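Side-chain contacts in bacterial transferase hexapeptide (Three repeats) family protein (Acinetobacter baumannii, PDB 4M9C), which probably transfers an acetyl group to an amino sugar in the biosynthesis of UDP-N,N'-diacetylbacillosamine: residues I5-A10 with P19-Q24; A65-I70 with G109-P114; A170-G175 with L181-G186. All coordinates share one frame; numbering follows the deposited sequence.

Contact 1 (I5-A10 with P19-Q24); sequences IGVYGA and PLVRQQ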
loop_
_atom_site.group_PDB
_atom_site.type_symbol
_atom_site.label_atom_id
_atom_site.label_comp_id
_atom_site.label_asym_id
_atom_site.label_seq_id
_atom_site.Cartn_x
_atom_site.Cartn_y
_atom_site.Cartn_z
ATOM N N ILE A 5 14.216 -20.483 -18.152
ATOM C CA ILE A 5 14.134 -19.129 -17.623
ATOM C C ILE A 5 15.170 -18.938 -16.525
ATOM O O ILE A 5 15.273 -19.747 -15.601
ATOM C CB ILE A 5 12.718 -18.815 -17.092
ATOM C CG1 ILE A 5 11.745 -18.650 -18.271
ATOM C CG2 ILE A 5 12.747 -17.573 -16.228
ATOM C CD1 ILE A 5 10.278 -18.439 -17.868
ATOM N N GLY A 6 15.962 -17.883 -16.639
ATOM C CA GLY A 6 16.881 -17.551 -15.569
ATOM C C GLY A 6 16.430 -16.320 -14.809
ATOM O O GLY A 6 15.912 -15.365 -15.404
ATOM N N VAL A 7 16.614 -16.349 -13.491
ATOM C CA VAL A 7 16.439 -15.160 -12.661
ATOM C C VAL A 7 17.844 -14.676 -12.288
ATOM O O VAL A 7 18.572 -15.360 -11.563
ATOM C CB VAL A 7 15.622 -15.469 -11.378
ATOM C CG1 VAL A 7 15.599 -14.261 -10.433
ATOM C CG2 VAL A 7 14.199 -15.924 -11.730
ATOM N N TYR A 8 18.230 -13.510 -12.796
ATOM C CA TYR A 8 19.598 -13.034 -12.612
ATOM C C TYR A 8 19.706 -12.302 -11.289
ATOM O O TYR A 8 19.152 -11.219 -11.124
ATOM C CB TYR A 8 20.020 -12.126 -13.765
ATOM C CG TYR A 8 21.486 -12.276 -14.166
ATOM C CD1 TYR A 8 22.483 -12.404 -13.207
ATOM C CD2 TYR A 8 21.861 -12.287 -15.507
ATOM C CE1 TYR A 8 23.817 -12.545 -13.574
ATOM C CE2 TYR A 8 23.177 -12.425 -15.882
ATOM C CZ TYR A 8 24.155 -12.551 -14.916
ATOM O OH TYR A 8 25.471 -12.687 -15.308
ATOM N N GLY A 9 20.406 -12.914 -10.343
ATOM C CA GLY A 9 20.469 -12.410 -8.984
ATOM C C GLY A 9 19.859 -13.404 -8.011
ATOM O O GLY A 9 18.637 -13.544 -7.943
ATOM N N ALA A 10 20.707 -14.109 -7.268
ATOM C CA ALA A 10 20.244 -15.039 -6.251
ATOM C C ALA A 10 19.976 -14.275 -4.963
ATOM O O ALA A 10 18.983 -14.519 -4.278
ATOM C CB ALA A 10 21.265 -16.125 -6.022
ATOM N N PRO A 19 9.296 -16.614 -7.517
ATOM C CA PRO A 19 7.901 -17.076 -7.531
ATOM C C PRO A 19 6.997 -16.198 -8.404
ATOM O O PRO A 19 6.009 -16.689 -8.952
ATOM C CB PRO A 19 7.485 -17.008 -6.057
ATOM C CG PRO A 19 8.517 -16.143 -5.388
ATOM C CD PRO A 19 9.774 -16.341 -6.151
ATOM N N LEU A 20 7.340 -14.922 -8.553
ATOM C CA LEU A 20 6.583 -14.057 -9.451
ATOM C C LEU A 20 6.703 -14.551 -10.888
ATOM O O LEU A 20 5.707 -14.640 -11.609
ATOM C CB LEU A 20 7.075 -12.607 -9.352
ATOM C CG LEU A 20 6.939 -11.937 -7.979
ATOM C CD1 LEU A 20 7.488 -10.508 -8.016
ATOM C CD2 LEU A 20 5.471 -11.950 -7.524
ATOM N N VAL A 21 7.924 -14.864 -11.312
ATOM C CA VAL A 21 8.128 -15.330 -12.676
ATOM C C VAL A 21 7.547 -16.739 -12.885
ATOM O O VAL A 21 7.092 -17.061 -13.978
ATOM C CB VAL A 21 9.611 -15.227 -13.128
ATOM C CG1 VAL A 21 10.475 -16.275 -12.438
ATOM C CG2 VAL A 21 9.703 -15.355 -14.639
ATOM N N ARG A 22 7.537 -17.559 -11.834
ATOM C CA ARG A 22 6.851 -18.850 -11.887
ATOM C C ARG A 22 5.378 -18.649 -12.223
ATOM O O ARG A 22 4.832 -19.342 -13.093
ATOM C CB ARG A 22 6.960 -19.604 -10.558
ATOM C CG ARG A 22 8.349 -20.175 -10.231
ATOM C CD ARG A 22 8.806 -21.262 -11.221
ATOM N NE ARG A 22 7.777 -22.270 -11.475
ATOM C CZ ARG A 22 7.536 -23.322 -10.694
ATOM N NH1 ARG A 22 8.245 -23.515 -9.586
ATOM N NH2 ARG A 22 6.578 -24.186 -11.018
ATOM N N GLN A 23 4.744 -17.700 -11.529
ATOM C CA GLN A 23 3.330 -17.384 -11.737
ATOM C C GLN A 23 3.084 -16.702 -13.079
ATOM O O GLN A 23 2.007 -16.837 -13.648
ATOM C CB GLN A 23 2.801 -16.463 -10.636
ATOM C CG GLN A 23 2.687 -17.077 -9.271
ATOM C CD GLN A 23 2.036 -16.117 -8.289
ATOM O OE1 GLN A 23 2.419 -16.038 -7.121
ATOM N NE2 GLN A 23 1.047 -15.375 -8.767
ATOM N N GLN A 24 4.067 -15.944 -13.562
ATOM C CA GLN A 24 3.953 -15.298 -14.866
ATOM C C GLN A 24 3.843 -16.360 -15.978
ATOM O O GLN A 24 3.132 -16.167 -16.968
ATOM C CB GLN A 24 5.168 -14.404 -15.124
ATOM C CG GLN A 24 4.999 -13.447 -16.292
ATOM C CD GLN A 24 4.168 -12.243 -15.910
ATOM O OE1 GLN A 24 4.283 -11.739 -14.793
ATOM N NE2 GLN A 24 3.311 -11.785 -16.824
#
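Val21 reaches from the helix to the strand and touches two side chains there, Ile5 and Val7. The closer pair is Val7 CG2 with Val21 CG1, at 3.8 Å. The second pair is Ile5 CG2 with Val21 CG2, at 4.1 Å. Each methyl of Val21 therefore has its own partner on the strand. The split follows from the torsion of Val21: CG2 is anti to the backbone N, while CG1 lies between N and the carbonyl carbon (chi1 72°). In both pairs the side chains pass alongside one another in opposite directions. The contact is purely apolar and all three residues are buried. The backbones stay well apart, with 8.3 Å between Val7 CA and Val21 CA. Away from this patch the helix meets solvent: Gln23 is exposed, Arg22 and Gln24 partly so. Two of these have partners of their own: Arg22 NH1 bonds Tyr48 OH, and Gln24 OE1 bonds Gln94 N. The strand and helix are the first two elements of a beta-alpha-beta unit in the Rossmann-like N-terminal domain. Strand 3-8 lies between strands 33-36 and 63-68, and helix 14-24 packs over this part of the sheet.

Contact 2 (A65-I70 with G109-P114); sequences AVTIAI and GSLLCP
Leu111 turns CG anti to its backbone N (chi1 169°), and a chi2 of 65° then sends CD1 and CD2 to separate places on segment 65-70. Thr67 likewise holds OG1 opposite its own N (chi1 173°), which presents the hydroxyl to Leu111 and to a water. The direct contacts are loose. Leu111 CD1 stands 4.5 Å from Thr67 OG1. Leu111 CD2 lies 4.3 Å from Ile68 O, the backbone oxygen at the end of the strand. The water makes the polar link. It accepts a hydrogen bond from Thr67 OG1 at 2.7 Å and donates one to Ser110 O at 3.1 Å. Strand 63-68 belongs to the Rossmann-like sheet, and strand 111-112 is an outermost strand, within this chain, of one sheet of the left-handed beta-helix. The contact therefore lies where the two domains meet. Val17 of helix 14-24 joins it, touching Thr67, Ala69 and Leu111. Farther along the second segment, Ser95 OG bonds Leu112 O, and Pro114 packs on Val99 of the second subunit.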
loop_
_atom_site.group_PDB
_atom_site.type_symbol
_atom_site.label_atom_id
_atom_site.label_comp_id
_atom_site.label_asym_id
_atom_site.label_seq_id
_atom_site.Cartn_x
_atom_site.Cartn_y
_atom_site.Cartn_z
ATOM N N ALA A 65 15.407 -17.230 -21.716
ATOM C CA ALA A 65 14.851 -15.938 -21.320
ATOM C C ALA A 65 15.227 -15.631 -19.872
ATOM O O ALA A 65 15.368 -16.535 -19.040
ATOM C CB ALA A 65 13.334 -15.937 -21.495
ATOM N N VAL A 66 15.394 -14.352 -19.568
ATOM C CA VAL A 66 15.852 -13.968 -18.244
ATOM C C VAL A 66 15.080 -12.764 -17.702
ATOM O O VAL A 66 14.753 -11.839 -18.441
ATOM C CB VAL A 66 17.363 -13.654 -18.269
ATOM C CG1 VAL A 66 17.781 -12.838 -17.039
ATOM C CG2 VAL A 66 18.176 -14.946 -18.379
ATOM N N THR A 67 14.780 -12.801 -16.410
ATOM C CA THR A 67 14.382 -11.599 -15.691
ATOM C C THR A 67 15.513 -11.259 -14.724
ATOM O O THR A 67 16.009 -12.120 -13.992
ATOM C CB THR A 67 13.031 -11.768 -14.934
ATOM O OG1 THR A 67 12.791 -10.614 -14.117
ATOM C CG2 THR A 67 13.073 -12.993 -14.034
ATOM N N ILE A 68 15.943 -10.003 -14.746
ATOM C CA ILE A 68 17.036 -9.564 -13.894
ATOM C C ILE A 68 16.444 -9.035 -12.590
ATOM O O ILE A 68 15.801 -7.991 -12.576
ATOM C CB ILE A 68 17.840 -8.456 -14.592
ATOM C CG1 ILE A 68 18.477 -9.001 -15.884
ATOM C CG2 ILE A 68 18.890 -7.859 -13.635
ATOM C CD1 ILE A 68 18.966 -7.913 -16.849
ATOM N N ALA A 69 16.657 -9.764 -11.500
ATOM C CA ALA A 69 16.113 -9.387 -10.202
ATOM C C ALA A 69 16.889 -8.229 -9.565
ATOM O O ALA A 69 16.396 -7.553 -8.661
ATOM C CB ALA A 69 16.128 -10.598 -9.274
ATOM N N ILE A 70 18.105 -8.004 -10.045
ATOM C CA ILE A 70 19.023 -7.049 -9.415
ATOM C C ILE A 70 18.555 -5.599 -9.473
ATOM O O ILE A 70 18.320 -5.050 -10.556
ATOM C CB ILE A 70 20.427 -7.212 -10.015
ATOM C CG1 ILE A 70 20.965 -8.601 -9.637
ATOM C CG2 ILE A 70 21.361 -6.079 -9.552
ATOM C CD1 ILE A 70 22.144 -9.077 -10.475
ATOM N N GLY A 109 11.611 -5.637 -20.231
ATOM C CA GLY A 109 12.307 -5.970 -19.000
ATOM C C GLY A 109 11.766 -5.308 -17.747
ATOM O O GLY A 109 12.492 -5.146 -16.768
ATOM N N SER A 110 10.491 -4.935 -17.754
ATOM C CA SER A 110 9.901 -4.365 -16.547
ATOM C C SER A 110 9.698 -5.442 -15.487
ATOM O O SER A 110 9.556 -6.624 -15.794
ATOM C CB SER A 110 8.582 -3.633 -16.846
ATOM O OG SER A 110 7.608 -4.536 -17.353
ATOM N N LEU A 111 9.713 -5.023 -14.231
ATOM C CA LEU A 111 9.484 -5.929 -13.121
ATOM C C LEU A 111 8.587 -5.219 -12.113
ATOM O O LEU A 111 9.016 -4.269 -11.463
ATOM C CB LEU A 111 10.817 -6.301 -12.470
ATOM C CG LEU A 111 10.713 -7.044 -11.137
ATOM C CD1 LEU A 111 10.080 -8.411 -11.325
ATOM C CD2 LEU A 111 12.085 -7.171 -10.501
ATOM N N LEU A 112 7.335 -5.659 -12.001
ATOM C CA LEU A 112 6.376 -4.991 -11.116
ATOM C C LEU A 112 5.966 -5.939 -10.002
ATOM O O LEU A 112 5.270 -6.924 -10.245
ATOM C CB LEU A 112 5.146 -4.518 -11.908
ATOM C CG LEU A 112 5.480 -3.734 -13.187
ATOM C CD1 LEU A 112 4.236 -3.502 -14.083
ATOM C CD2 LEU A 112 6.168 -2.430 -12.867
ATOM N N CYS A 113 6.385 -5.629 -8.779
ATOM C CA CYS A 113 6.162 -6.509 -7.643
ATOM C C CYS A 113 4.742 -6.357 -7.069
ATOM O O CYS A 113 3.960 -5.536 -7.544
ATOM C CB CYS A 113 7.248 -6.262 -6.584
ATOM S SG CYS A 113 8.948 -6.608 -7.222
ATOM N N PRO A 114 4.399 -7.170 -6.058
ATOM C CA PRO A 114 3.050 -7.121 -5.485
ATOM C C PRO A 114 2.629 -5.742 -4.969
ATOM O O PRO A 114 3.437 -5.004 -4.398
ATOM C CB PRO A 114 3.132 -8.125 -4.335
ATOM C CG PRO A 114 4.124 -9.160 -4.854
ATOM C CD PRO A 114 5.170 -8.325 -5.557
HETATM O O HOH W 1 11.852 -8.676 -15.710
#

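Contact 3 (A170-G175 with L181-G186); sequences AVIKQG and LIIGKG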
loop_
_atom_site.group_PDB
_atom_site.type_symbol
_atom_site.label_atom_id
_atom_site.label_comp_id
_atom_site.label_asym_id
_atom_site.label_seq_id
_atom_site.Cartn_x
_atom_site.Cartn_y
_atom_site.Cartn_z
ATOM N N ALA A 170 9.988 6.715 0.068
ATOM C CA ALA A 170 10.115 8.107 -0.365
ATOM C C ALA A 170 8.829 8.579 -1.057
ATOM O O ALA A 170 8.121 7.779 -1.667
ATOM C CB ALA A 170 11.311 8.280 -1.294
ATOM N N VAL A 171 8.543 9.877 -0.962
ATOM C CA VAL A 171 7.406 10.479 -1.641
ATOM C C VAL A 171 7.888 11.634 -2.491
ATOM O O VAL A 171 8.693 12.451 -2.041
ATOM C CB VAL A 171 6.418 11.077 -0.641
ATOM C CG1 VAL A 171 5.074 11.367 -1.331
ATOM C CG2 VAL A 171 6.250 10.147 0.537
ATOM N N ILE A 172 7.382 11.719 -3.712
ATOM C CA ILE A 172 7.745 12.816 -4.598
ATOM C C ILE A 172 6.516 13.657 -4.948
ATOM O O ILE A 172 5.523 13.136 -5.443
ATOM C CB ILE A 172 8.372 12.298 -5.886
ATOM C CG1 ILE A 172 9.466 11.274 -5.569
ATOM C CG2 ILE A 172 8.925 13.450 -6.725
ATOM C CD1 ILE A 172 10.027 10.636 -6.808
ATOM N N LYS A 173 6.607 14.956 -4.695
ATOM C CA LYS A 173 5.535 15.904 -4.978
ATOM C C LYS A 173 5.193 15.976 -6.451
ATOM O O LYS A 173 6.071 15.895 -7.310
ATOM C CB LYS A 173 5.948 17.303 -4.519
ATOM C CG LYS A 173 4.835 18.334 -4.621
ATOM C CD LYS A 173 5.320 19.718 -4.220
ATOM C CE LYS A 173 4.177 20.730 -4.329
ATOM N NZ LYS A 173 4.507 22.029 -3.652
ATOM N N GLN A 174 3.914 16.170 -6.748
ATOM C CA GLN A 174 3.493 16.277 -8.135
ATOM C C GLN A 174 4.083 17.528 -8.771
ATOM O O GLN A 174 4.294 18.523 -8.090
ATOM C CB GLN A 174 1.962 16.302 -8.235
ATOM C CG GLN A 174 1.315 17.511 -7.567
ATOM C CD GLN A 174 -0.212 17.427 -7.579
ATOM O OE1 GLN A 174 -0.845 17.576 -8.624
ATOM N NE2 GLN A 174 -0.801 17.178 -6.414
ATOM N N GLY A 175 4.378 17.465 -10.066
ATOM C CA GLY A 175 4.687 18.667 -10.819
ATOM C C GLY A 175 3.407 19.196 -11.459
ATOM O O GLY A 175 2.315 18.883 -10.994
ATOM N N LEU A 181 8.080 18.068 -12.176
ATOM C CA LEU A 181 9.150 17.906 -11.203
ATOM C C LEU A 181 10.136 16.873 -11.766
ATOM O O LEU A 181 9.739 15.798 -12.229
ATOM C CB LEU A 181 8.596 17.468 -9.846
ATOM C CG LEU A 181 9.629 17.487 -8.714
ATOM C CD1 LEU A 181 8.973 17.595 -7.346
ATOM C CD2 LEU A 181 10.545 16.268 -8.774
ATOM N N ILE A 182 11.420 17.208 -11.751
ATOM C CA ILE A 182 12.421 16.356 -12.371
ATOM C C ILE A 182 13.357 15.738 -11.346
ATOM O O ILE A 182 13.888 16.431 -10.477
ATOM C CB ILE A 182 13.254 17.140 -13.398
ATOM C CG1 ILE A 182 12.349 17.720 -14.487
ATOM C CG2 ILE A 182 14.333 16.257 -14.000
ATOM C CD1 ILE A 182 13.057 18.697 -15.394
ATOM N N ILE A 183 13.518 14.425 -11.443
ATOM C CA ILE A 183 14.536 13.692 -10.710
ATOM C C ILE A 183 15.660 13.427 -11.705
ATOM O O ILE A 183 15.476 12.692 -12.671
ATOM C CB ILE A 183 13.999 12.342 -10.200
ATOM C CG1 ILE A 183 12.789 12.559 -9.288
ATOM C CG2 ILE A 183 15.085 11.575 -9.453
ATOM C CD1 ILE A 183 13.067 13.505 -8.126
ATOM N N GLY A 184 16.818 14.036 -11.483
ATOM C CA GLY A 184 17.894 13.982 -12.465
ATOM C C GLY A 184 18.550 12.630 -12.688
ATOM O O GLY A 184 18.484 11.729 -11.849
ATOM N N LYS A 185 19.191 12.492 -13.844
ATOM C CA LYS A 185 19.858 11.256 -14.201
ATOM C C LYS A 185 20.788 10.778 -13.073
ATOM O O LYS A 185 21.614 11.537 -12.568
ATOM C CB LYS A 185 20.608 11.446 -15.522
ATOM C CG LYS A 185 21.518 10.300 -15.901
ATOM C CD LYS A 185 22.056 10.459 -17.324
ATOM C CE LYS A 185 23.167 9.438 -17.606
ATOM N NZ LYS A 185 22.750 8.041 -17.258
ATOM N N GLY A 186 20.606 9.530 -12.649
ATOM C CA GLY A 186 21.455 8.921 -11.642
ATOM C C GLY A 186 21.319 9.485 -10.239
ATOM O O GLY A 186 22.114 9.157 -9.353
#
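Leu181 packs on Ile172 and Lys173 in the left-handed beta-helix, where strands 171-172 and 181-183 belong to two different sheets of the coil. Its side chain can be followed outward. CB lies 3.9 Å from Lys173 O. CG comes next, 4.1 Å from the same Lys173 O. At the tip, CD1 makes the shortest approach, 3.4 Å to Lys173 O, and also passes Lys173 CB at 4.2 Å. CD2 makes the closer approach to Ile172, meeting its CG2 at 3.8 Å, with CD1 also near that methyl. One carbonyl oxygen is thus lined by three carbons of a single leucine. Ile172 also uses its other branch. With CG1 anti to the carbonyl carbon (chi1 -49°), CD1 extends toward Ile183, and the two isoleucines meet tip to tip, Ile172 CD1 lying 4.2 Å from Ile183 CG1. Ile158 and Ile166, from strands 158-160 and 165-166, touch Ile172 as well and continue the aliphatic packing. Lys173 marks the outer limit. Its extended chain leads away from segment 181-186, and it packs on Met191 of the third subunit. The backbones come closest where Gly175 CA lies 3.7 Å from Leu181 N.

How the contacts relate
Contacts 1 and 2 are neighbours, with centres 8 Å apart, and both use the Rossmann-like sheet. Strands 3-8 and 63-68 lie side by side in it, and Gly6 N and Tyr8 N probably bond the oxygens of Ala65 and Thr67. Contact 1 stays within that domain. Contact 2 joins it to the beta-helix. Contact 3 belongs to the beta-helix alone, with its centre about 30 Å from that of contact 1. All three are largely buried, but contact 3 includes an exposed lysine. The chemistry changes with place: contact 1 is aliphatic, contact 2 has only loose methyl approaches and a water bridge at the domain junction, and contact 3 adds to its aliphatic packing a leucine held closely against a backbone oxygen.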